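Local structure of addiction module toxin RelE (Helicobacter pylori, 4LTT) at residues F14-L17 with L18-F22; H60-P63 with D64-L67; L6-S9 with F10-D13; P39-P42 with Q43-D46. The protein probably acts as the toxin of a type II toxin-antitoxin system, cleaving RNA as an endonuclease of the RelE family, YafQ subfamily. All coordinates share one frame; numbering follows the deposited sequence. Where two conformers were deposited one is given.

Interaction 1: F14-L17 with L18-F22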
loop_
_atom_site.group_PDB
_atom_site.type_symbol
_atom_site.label_atom_id
_atom_site.label_comp_id
_atom_site.label_asym_id
_atom_site.label_seq_id
_atom_site.Cartn_x
_atom_site.Cartn_y
_atom_site.Cartn_z
ATOM N N PHE A 14 4.568 -2.132 -8.569
ATOM C CA PHE A 14 3.645 -1.305 -9.320
ATOM C C PHE A 14 3.863 -1.519 -10.836
ATOM O O PHE A 14 2.913 -1.704 -11.579
ATOM C CB PHE A 14 3.867 0.162 -8.965
ATOM C CG PHE A 14 2.980 1.106 -9.740
ATOM C CD1 PHE A 14 1.731 1.436 -9.268
ATOM C CD2 PHE A 14 3.396 1.649 -10.959
ATOM C CE1 PHE A 14 0.856 2.256 -10.011
ATOM C CE2 PHE A 14 2.561 2.482 -11.683
ATOM C CZ PHE A 14 1.278 2.797 -11.186
ATOM N N ASP A 15 5.122 -1.585 -11.247
ATOM C CA ASP A 15 5.444 -1.739 -12.689
ATOM C C ASP A 15 4.946 -3.109 -13.155
ATOM O O ASP A 15 4.374 -3.207 -14.258
ATOM C CB ASP A 15 6.934 -1.665 -12.863
ATOM C CG ASP A 15 7.477 -0.230 -12.695
ATOM O OD1 ASP A 15 6.733 0.724 -12.516
ATOM O OD2 ASP A 15 8.728 -0.102 -12.737
ATOM N N LYS A 16 5.097 -4.137 -12.352
ATOM C CA LYS A 16 4.583 -5.480 -12.640
ATOM C C LYS A 16 3.077 -5.445 -12.747
ATOM O O LYS A 16 2.486 -6.002 -13.710
ATOM C CB LYS A 16 4.962 -6.449 -11.495
ATOM C CG LYS A 16 4.363 -7.870 -11.580
ATOM C CD LYS A 16 4.478 -8.641 -10.259
ATOM C CE LYS A 16 3.737 -9.978 -10.364
ATOM N NZ LYS A 16 4.164 -10.926 -9.303
ATOM N N LEU A 17 2.397 -4.790 -11.809
ATOM C CA LEU A 17 0.926 -4.686 -11.907
ATOM C C LEU A 17 0.491 -3.986 -13.160
ATOM O O LEU A 17 -0.519 -4.408 -13.771
ATOM C CB LEU A 17 0.358 -4.033 -10.641
ATOM C CG LEU A 17 0.041 -5.020 -9.508
ATOM C CD1 LEU A 17 0.019 -4.310 -8.174
ATOM C CD2 LEU A 17 -1.222 -5.755 -9.768
ATOM N N LEU A 18 1.127 -2.888 -13.517
ATOM C CA LEU A 18 0.722 -2.166 -14.708
ATOM C C LEU A 18 0.754 -3.082 -15.966
ATOM O O LEU A 18 -0.180 -3.053 -16.768
ATOM C CB LEU A 18 1.651 -1.002 -14.925
ATOM C CG LEU A 18 1.384 0.260 -14.149
ATOM C CD1 LEU A 18 2.366 1.280 -14.713
ATOM C CD2 LEU A 18 0.009 0.821 -14.480
ATOM N N LEU A 19 1.798 -3.905 -16.046
ATOM C CA LEU A 19 1.914 -4.836 -17.197
ATOM C C LEU A 19 0.829 -5.871 -17.141
ATOM O O LEU A 19 0.544 -6.519 -18.188
ATOM C CB LEU A 19 3.273 -5.526 -17.208
ATOM C CG LEU A 19 4.240 -4.600 -17.882
ATOM C CD1 LEU A 19 5.681 -4.893 -17.396
ATOM C CD2 LEU A 19 4.080 -4.636 -19.415
ATOM N N ASN A 20 0.219 -6.138 -15.999
ATOM C CA ASN A 20 -0.872 -7.062 -15.870
ATOM C C ASN A 20 -2.232 -6.381 -15.876
ATOM O O ASN A 20 -3.202 -6.972 -15.425
ATOM C CB ASN A 20 -0.700 -7.900 -14.585
ATOM C CG ASN A 20 0.530 -8.831 -14.610
ATOM O OD1 ASN A 20 0.871 -9.339 -15.665
ATOM N ND2 ASN A 20 1.070 -9.175 -13.444
ATOM N N GLY A 21 -2.305 -5.146 -16.344
ATOM C CA GLY A 21 -3.581 -4.513 -16.534
ATOM C C GLY A 21 -4.100 -3.677 -15.378
ATOM O O GLY A 21 -5.228 -3.273 -15.391
ATOM N N PHE A 22 -3.309 -3.470 -14.337
ATOM C CA PHE A 22 -3.814 -2.720 -13.144
ATOM C C PHE A 22 -4.150 -1.276 -13.504
ATOM O O PHE A 22 -3.389 -0.596 -14.203
ATOM C CB PHE A 22 -2.679 -2.737 -12.159
ATOM C CG PHE A 22 -2.963 -1.994 -10.846
ATOM C CD1 PHE A 22 -3.960 -2.449 -10.016
ATOM C CD2 PHE A 22 -2.249 -0.877 -10.493
ATOM C CE1 PHE A 22 -4.197 -1.809 -8.787
ATOM C CE2 PHE A 22 -2.481 -0.254 -9.281
ATOM C CZ PHE A 22 -3.413 -0.729 -8.436
#

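Interaction 2: H60-P63 with D64-L67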
loop_
_atom_site.group_PDB
_atom_site.type_symbol
_atom_site.label_atom_id
_atom_site.label_comp_id
_atom_site.label_asym_id
_atom_site.label_seq_id
_atom_site.Cartn_x
_atom_site.Cartn_y
_atom_site.Cartn_z
ATOM N N HIS A 60 -6.597 -2.754 1.404
ATOM C CA HIS A 60 -6.927 -3.533 0.167
ATOM C C HIS A 60 -7.346 -2.612 -0.931
ATOM O O HIS A 60 -8.414 -1.975 -0.814
ATOM C CB HIS A 60 -8.142 -4.367 0.405
ATOM C CG HIS A 60 -7.912 -5.615 1.094
ATOM N ND1 HIS A 60 -7.396 -5.701 2.277
ATOM C CD2 HIS A 60 -8.327 -6.899 0.736
ATOM C CE1 HIS A 60 -7.417 -7.000 2.672
ATOM N NE2 HIS A 60 -7.976 -7.701 1.703
ATOM N N ILE A 61 -6.573 -2.528 -1.958
ATOM C CA ILE A 61 -6.942 -1.743 -3.173
ATOM C C ILE A 61 -7.946 -2.518 -4.035
ATOM O O ILE A 61 -8.929 -1.938 -4.535
ATOM C CB ILE A 61 -5.688 -1.348 -3.923
ATOM C CG1 ILE A 61 -4.654 -0.663 -3.030
ATOM C CG2 ILE A 61 -6.021 -0.464 -5.166
ATOM C CD1 ILE A 61 -5.064 0.617 -2.345
ATOM N N LYS A 62 -7.697 -3.812 -4.165
ATOM C CA LYS A 62 -8.576 -4.781 -4.816
ATOM C C LYS A 62 -8.423 -6.047 -3.940
ATOM O O LYS A 62 -7.505 -6.194 -3.196
ATOM C CB LYS A 62 -8.167 -5.128 -6.290
ATOM C CG LYS A 62 -7.893 -3.910 -7.124
ATOM C CD LYS A 62 -8.198 -4.183 -8.587
ATOM C CE LYS A 62 -7.722 -5.456 -9.229
ATOM N NZ LYS A 62 -7.349 -5.182 -10.670
ATOM N N PRO A 63 -9.298 -7.051 -4.164
ATOM C CA PRO A 63 -9.111 -8.258 -3.341
ATOM C C PRO A 63 -7.680 -8.912 -3.417
ATOM O O PRO A 63 -7.140 -9.380 -2.368
ATOM C CB PRO A 63 -10.257 -9.191 -3.826
ATOM C CG PRO A 63 -11.256 -8.294 -4.448
ATOM C CD PRO A 63 -10.538 -7.085 -4.962
ATOM N N ASP A 64 -7.036 -8.896 -4.587
ATOM C CA ASP A 64 -5.688 -9.441 -4.690
ATOM C C ASP A 64 -4.628 -8.375 -4.794
ATOM O O ASP A 64 -3.522 -8.668 -5.235
ATOM C CB ASP A 64 -5.565 -10.357 -5.902
ATOM C CG ASP A 64 -6.272 -11.657 -5.715
ATOM O OD1 ASP A 64 -6.391 -12.112 -4.560
ATOM O OD2 ASP A 64 -6.616 -12.250 -6.752
ATOM N N VAL A 65 -4.975 -7.118 -4.471
ATOM C CA VAL A 65 -3.972 -6.045 -4.512
ATOM C C VAL A 65 -3.984 -5.303 -3.158
ATOM O O VAL A 65 -4.923 -4.532 -2.907
ATOM C CB VAL A 65 -4.189 -5.076 -5.674
ATOM C CG1 VAL A 65 -3.030 -4.079 -5.618
ATOM C CG2 VAL A 65 -4.108 -5.781 -7.006
ATOM N N LEU A 66 -2.979 -5.588 -2.349
ATOM C CA LEU A 66 -2.819 -5.012 -1.038
ATOM C C LEU A 66 -1.737 -3.995 -1.072
ATOM O O LEU A 66 -0.708 -4.231 -1.708
ATOM C CB LEU A 66 -2.466 -6.104 -0.052
ATOM C CG LEU A 66 -3.381 -7.319 -0.020
ATOM C CD1 LEU A 66 -2.840 -8.328 0.933
ATOM C CD2 LEU A 66 -4.791 -6.993 0.253
ATOM N N LEU A 67 -1.938 -2.867 -0.394
ATOM C CA LEU A 67 -0.902 -1.842 -0.239
ATOM C C LEU A 67 -0.366 -1.962 1.204
ATOM O O LEU A 67 -1.145 -1.886 2.177
ATOM C CB LEU A 67 -1.537 -0.468 -0.475
ATOM C CG LEU A 67 -0.580 0.714 -0.169
ATOM C CD1 LEU A 67 0.568 0.757 -1.166
ATOM C CD2 LEU A 67 -1.370 2.026 -0.143
#

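Interaction 3: L6-S9 with F10-D13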
loop_
_atom_site.group_PDB
_atom_site.type_symbol
_atom_site.label_atom_id
_atom_site.label_comp_id
_atom_site.label_asym_id
_atom_site.label_seq_id
_atom_site.Cartn_x
_atom_site.Cartn_y
_atom_site.Cartn_z
ATOM N N LEU A 6 8.375 6.328 -2.111
ATOM C CA LEU A 6 8.124 5.082 -2.814
ATOM C C LEU A 6 9.366 4.214 -2.722
ATOM O O LEU A 6 10.406 4.526 -3.349
ATOM C CB LEU A 6 7.846 5.372 -4.282
ATOM C CG LEU A 6 6.557 6.121 -4.581
ATOM C CD1 LEU A 6 6.172 6.062 -6.054
ATOM C CD2 LEU A 6 5.345 5.906 -3.715
ATOM N N LYS A 7 9.323 3.160 -1.972
ATOM C CA LYS A 7 10.498 2.264 -1.897
ATOM C C LYS A 7 10.651 1.577 -3.259
ATOM O O LYS A 7 9.673 1.349 -3.968
ATOM C CB LYS A 7 10.298 1.246 -0.780
ATOM C CG LYS A 7 10.219 1.910 0.625
ATOM C CD LYS A 7 11.460 2.707 0.968
ATOM C CE LYS A 7 11.563 3.324 2.323
ATOM N NZ LYS A 7 13.032 3.473 2.642
ATOM N N LYS A 8 11.872 1.155 -3.566
ATOM C CA LYS A 8 12.082 0.464 -4.824
ATOM C C LYS A 8 11.260 -0.822 -4.915
ATOM O O LYS A 8 10.802 -1.191 -5.999
ATOM C CB LYS A 8 13.583 0.220 -5.061
ATOM C CG LYS A 8 14.343 1.498 -5.396
ATOM C CD LYS A 8 14.095 2.088 -6.765
ATOM C CE LYS A 8 14.585 3.554 -6.698
ATOM N NZ LYS A 8 16.014 3.735 -7.114
ATOM N N SER A 9 11.036 -1.466 -3.791
ATOM C CA SER A 9 10.208 -2.730 -3.765
ATOM C C SER A 9 8.778 -2.363 -4.268
ATOM O O SER A 9 8.155 -3.118 -5.076
ATOM C CB SER A 9 10.121 -3.320 -2.343
ATOM O OG SER A 9 9.748 -2.375 -1.351
ATOM N N PHE A 10 8.262 -1.213 -3.839
ATOM C CA PHE A 10 6.946 -0.792 -4.274
ATOM C C PHE A 10 6.934 -0.441 -5.766
ATOM O O PHE A 10 6.015 -0.801 -6.490
ATOM C CB PHE A 10 6.493 0.448 -3.458
ATOM C CG PHE A 10 5.243 1.089 -4.001
ATOM C CD1 PHE A 10 3.981 0.687 -3.620
ATOM C CD2 PHE A 10 5.352 2.110 -4.983
ATOM C CE1 PHE A 10 2.827 1.272 -4.149
ATOM C CE2 PHE A 10 4.197 2.667 -5.529
ATOM C CZ PHE A 10 2.943 2.238 -5.096
ATOM N N GLN A 11 7.947 0.265 -6.217
ATOM C CA GLN A 11 8.058 0.605 -7.637
ATOM C C GLN A 11 8.062 -0.669 -8.514
ATOM O O GLN A 11 7.353 -0.710 -9.537
ATOM C CB GLN A 11 9.366 1.361 -7.886
ATOM C CG GLN A 11 9.330 2.711 -7.206
ATOM C CD GLN A 11 10.683 3.425 -7.310
ATOM O OE1 GLN A 11 11.348 3.372 -8.374
ATOM N NE2 GLN A 11 11.143 4.019 -6.189
ATOM N N LYS A 12 8.845 -1.666 -8.140
ATOM C CA LYS A 12 8.889 -2.893 -8.934
ATOM C C LYS A 12 7.508 -3.526 -8.919
ATOM O O LYS A 12 7.036 -4.011 -9.969
ATOM C CB LYS A 12 9.891 -3.852 -8.272
ATOM C CG LYS A 12 11.379 -3.447 -8.470
ATOM C CD LYS A 12 12.271 -4.664 -8.120
ATOM C CE LYS A 12 13.793 -4.379 -7.881
ATOM N NZ LYS A 12 14.558 -3.638 -8.914
ATOM N N ASP A 13 6.856 -3.602 -7.771
ATOM C CA ASP A 13 5.509 -4.207 -7.711
ATOM C C ASP A 13 4.550 -3.457 -8.593
ATOM O O ASP A 13 3.686 -4.034 -9.290
ATOM C CB ASP A 13 5.005 -4.020 -6.279
ATOM C CG ASP A 13 5.572 -4.979 -5.297
ATOM O OD1 ASP A 13 6.236 -6.025 -5.613
ATOM O OD2 ASP A 13 5.314 -4.801 -4.062
#

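Interaction 4: P39-P42 with Q43-D46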
loop_
_atom_site.group_PDB
_atom_site.type_symbol
_atom_site.label_atom_id
_atom_site.label_comp_id
_atom_site.label_asym_id
_atom_site.label_seq_id
_atom_site.Cartn_x
_atom_site.Cartn_y
_atom_site.Cartn_z
ATOM N N PRO A 39 -8.984 8.993 7.380
ATOM C CA PRO A 39 -9.294 7.504 7.466
ATOM C C PRO A 39 -9.788 6.980 6.142
ATOM O O PRO A 39 -10.465 7.665 5.353
ATOM C CB PRO A 39 -10.351 7.446 8.568
ATOM C CG PRO A 39 -11.036 8.773 8.485
ATOM C CD PRO A 39 -9.975 9.786 8.137
ATOM N N LEU A 40 -9.462 5.723 5.880
ATOM C CA LEU A 40 -9.972 5.059 4.704
ATOM C C LEU A 40 -11.392 4.459 4.996
ATOM O O LEU A 40 -11.738 4.110 6.115
ATOM C CB LEU A 40 -9.032 3.977 4.297
ATOM C CG LEU A 40 -7.677 4.441 3.798
ATOM C CD1 LEU A 40 -6.791 3.284 3.460
ATOM C CD2 LEU A 40 -7.818 5.269 2.497
ATOM N N ASP A 41 -12.205 4.395 3.958
ATOM C CA ASP A 41 -13.561 3.887 4.146
ATOM C C ASP A 41 -13.535 2.346 4.226
ATOM O O ASP A 41 -12.503 1.731 4.030
ATOM C CB ASP A 41 -14.454 4.397 3.086
ATOM C CG ASP A 41 -14.252 3.735 1.853
ATOM O OD1 ASP A 41 -13.846 4.415 0.910
ATOM O OD2 ASP A 41 -14.597 2.498 1.745
ATOM N N PRO A 42 -14.653 1.703 4.592
ATOM C CA PRO A 42 -14.594 0.341 5.057
ATOM C C PRO A 42 -14.214 -0.668 4.017
ATOM O O PRO A 42 -13.687 -1.718 4.410
ATOM C CB PRO A 42 -16.045 0.083 5.577
ATOM C CG PRO A 42 -16.519 1.428 5.952
ATOM C CD PRO A 42 -16.009 2.298 4.839
ATOM N N GLN A 43 -14.411 -0.389 2.763
ATOM C CA GLN A 43 -14.028 -1.310 1.762
ATOM C C GLN A 43 -12.523 -1.593 1.748
ATOM O O GLN A 43 -12.152 -2.607 1.266
ATOM C CB GLN A 43 -14.566 -0.900 0.363
ATOM C CG GLN A 43 -14.187 0.482 -0.084
ATOM C CD GLN A 43 -15.093 1.058 -1.165
ATOM O OE1 GLN A 43 -15.236 2.275 -1.255
ATOM N NE2 GLN A 43 -15.681 0.179 -2.024
ATOM N N PHE A 44 -11.735 -0.640 2.290
ATOM C CA PHE A 44 -10.271 -0.740 2.153
ATOM C C PHE A 44 -9.722 -1.657 3.217
ATOM O O PHE A 44 -8.525 -1.998 3.200
ATOM C CB PHE A 44 -9.660 0.630 2.149
ATOM C CG PHE A 44 -9.985 1.369 0.898
ATOM C CD1 PHE A 44 -9.501 0.947 -0.288
ATOM C CD2 PHE A 44 -10.912 2.396 0.909
ATOM C CE1 PHE A 44 -9.805 1.590 -1.522
ATOM C CE2 PHE A 44 -11.215 3.059 -0.304
ATOM C CZ PHE A 44 -10.712 2.619 -1.511
ATOM N N GLN A 45 -10.494 -2.048 4.241
ATOM C CA GLN A 45 -9.957 -2.980 5.287
ATOM C C GLN A 45 -8.627 -2.540 5.826
ATOM O O GLN A 45 -7.737 -3.337 6.078
ATOM C CB GLN A 45 -9.848 -4.392 4.766
ATOM C CG GLN A 45 -11.242 -4.971 4.401
ATOM C CD GLN A 45 -11.064 -6.400 3.901
ATOM O OE1 GLN A 45 -10.456 -7.224 4.561
ATOM N NE2 GLN A 45 -11.541 -6.667 2.714
ATOM N N ASP A 46 -8.530 -1.252 6.102
ATOM C CA ASP A 46 -7.245 -0.662 6.554
ATOM C C ASP A 46 -6.940 -1.106 8.004
ATOM O O ASP A 46 -7.858 -1.068 8.879
ATOM C CB ASP A 46 -7.331 0.875 6.492
ATOM C CG ASP A 46 -6.031 1.508 6.762
ATOM O OD1 ASP A 46 -5.090 1.170 6.076
ATOM O OD2 ASP A 46 -5.920 2.349 7.682
HETATM O O HOH W 1 -7.935 4.200 7.937
HETATM O O HOH W 2 -10.624 0.693 5.954
#

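Interaction 1: F14-L17 with L18-F22
Leu17 O closes the last turn of helix 8-19 by accepting from two backbone amides, Asn20 N at 2.9 Å and Phe22 N at 3.0 Å, which reach it from opposite faces of its carbonyl plane. The bond from Phe22 N is the straighter, 163° at the hydrogen. With the Gly21 N to Leu18 O bond (3.0 Å) it makes a Schellman motif, in which Gly21, at positive phi, is the C-prime residue. Just before it, regular helical bonds run from Leu18 N to Phe14 O and from Leu19 N to Asp15 O.

With CG anti to the backbone N (chi1 178°), the Phe14 ring is turned along the helix toward Leu18 and meets its branch obliquely, CE2 lying 3.3 Å from Leu18 CD1. Beyond the turn, Phe22 CB packs 3.6 Å from Leu17 CB, while Phe14 CE1 comes to the edge of the Phe22 ring, 4.2 Å from CE2. The aliphatic part of Lys16 passes Asn20 loosely, and its NZ forms a salt bridge with Glu86.

Phe14, Leu17 and Phe22 all rest on Leu81 of strand 75-82; Leu17 and Phe22 also touch Val65 of strand 65-72, and Phe14 and Phe22 reach Leu27 of helix 25-35.

Interaction 2: H60-P63 with D64-L67
A classic beta bulge followed by a type I turn from Lys62 to Val65 carries the chain from strand 57-60 into strand 65-72, with Ile61 and Lys62 both facing Val65. Val65 O accepts from both of their amides. Ile61 N lies 2.8 Å from Val65 O, in a bond bent to 135° at the hydrogen, whereas Lys62 N, 3.1 Å from the same oxygen, gives a nearly straight bond and lies in the carbonyl plane on a lone pair. The return bond, Val65 N to Lys62 O (3.0 Å), closes the turn, its donor standing well above the plane of the Lys62 carbonyl.

On the face of the sheet that carries His60 and Leu66, the two side chains lie side by side and point the same way. Leu66 CD2 sits over the middle of the imidazole, 3.4 Å from the ring centroid and only 2° off its normal. This is a CH-pi contact with the methyl almost equally distant from all five ring atoms. On the other face Lys62 CB runs alongside Val65 CB at 4.0 Å before the lysine chain bends away. Ile61, at the bulge, crosses Leu67 obliquely, CG1 being 4.0 Å from Leu67 CB, and both residues pack on Leu27 of helix 25-35.

His60 and Leu66 lie close to Glu58 and His84 respectively, the residues that bind copper in another structure of this protein; His84 is also the predicted proton donor. The arrangement is that of a bulged beta hairpin, joining antiparallel neighbours in the central sheet of this RelE-family toxin.

Interaction 3: L6-S9 with F10-D13
The shortest clear hydrogen bond between residues 6-9 and 10-13 runs from Lys12 N to Lys8 O, at 2.9 Å and 166° at the hydrogen. It belongs to the first turn of helix 8-19, which Lys7 introduces from the N-cap position after strand 3-6. Gln11 N to Lys7 O and Asp13 N to Ser9 O, both 3.0 Å, continue the alpha-helical pattern on either side of it.

The side chain of Gln11 reaches back past this start. Its NE2 gives a 3.0 Å hydrogen bond to Leu6 O, and the acceptor lies almost exactly in the plane of the amide, although the nitrogen stands above the plane of the Leu6 carbonyl. The strand end and the helix start are thus joined by a side-chain bond, in the conformer described. The Gln11 chain is extended beyond CG, and the bent chain of Lys8 crosses the amide obliquely; the Lys8 CD methylene lies 3.4 Å from Gln11 OE1, a van der Waals contact against the amide.

On the side of the helix facing strand 75-82, Phe10 has CG anti to the backbone N (chi1 170°), which directs the ring to the Leu6 branch. The two cross at an angle, and both rest on Leu78 of strand 75-82. Polar side chains tie the helix to the same strand: Ser9 OG is hydrogen-bonded to Leu79 O, while Asp13 OD2 accepts from Leu81 N and forms a salt bridge with Arg80 NE. Both Leu6 methyls lie nearest Phe10 CE2, CD2 at 3.9 Å and CD1 at 4.0 Å.

Interaction 4: P39-P42 with Q43-D46
Asp41 OD1 comes to the edge of the Phe44 ring, near its plane, 3.2 Å from Phe44 CE2, an approach in which the negative oxygen would meet the slightly positive rim of ring hydrogens. Asp41 CG sits between the backbone N and the carbonyl carbon (chi1 76°), which brings the carboxylate toward that ring edge. Leu40 meets the same phenylalanine obliquely, CB 4.0 Å from Phe44 CB, and stands at about a right angle to Asp46, its CD1 3.8 Å from Asp46 OD1.

The backbone between them makes a short 3-10 turn in the loop joining helix 25-35 to strand 47-48. Phe44 N is bonded to Asp41 O at 3.0 Å, and Gln45 N to Pro42 O at 3.2 Å. Two waters bridge Leu40 and Asp41 to Asp46 across the turn: one takes the hydrogen of Leu40 N and donates to Asp46 OD2 (2.7 Å), the other donates to Asp41 O and accepts from Asp46 N. Asp46 is also gripped from strands of the sheet, OD1 by Tyr69 OH and OD2 by a salt bridge with Arg57, while Phe44 packs on Val26 and Val30 of helix 25-35.

How the interactions relate
Interactions 3 and 1 are the start and end of helix 8-19, their centres 12 Å apart. Interaction 2 lies against both: Leu17 CD1 is 4.0 Å from Val65 CG1, and Leu67 CD1 is 3.8 Å from Phe10 CE1, so the helix packs on the bulged hairpin through apolar side chains. Interaction 4 approaches the hairpin elsewhere, by a probable hydrogen bond of 2.7 Å between His60 N and Phe44 O, and touches neither interaction 1 nor interaction 3. Interaction 2 lies nearest the copper-binding residues, though no copper is bound in this apo chain: the side chains of His60 and Leu66 are about 4 Å from those of Glu58 and His84 respectively, and that of Gln45 about 6 Å from that of Glu58.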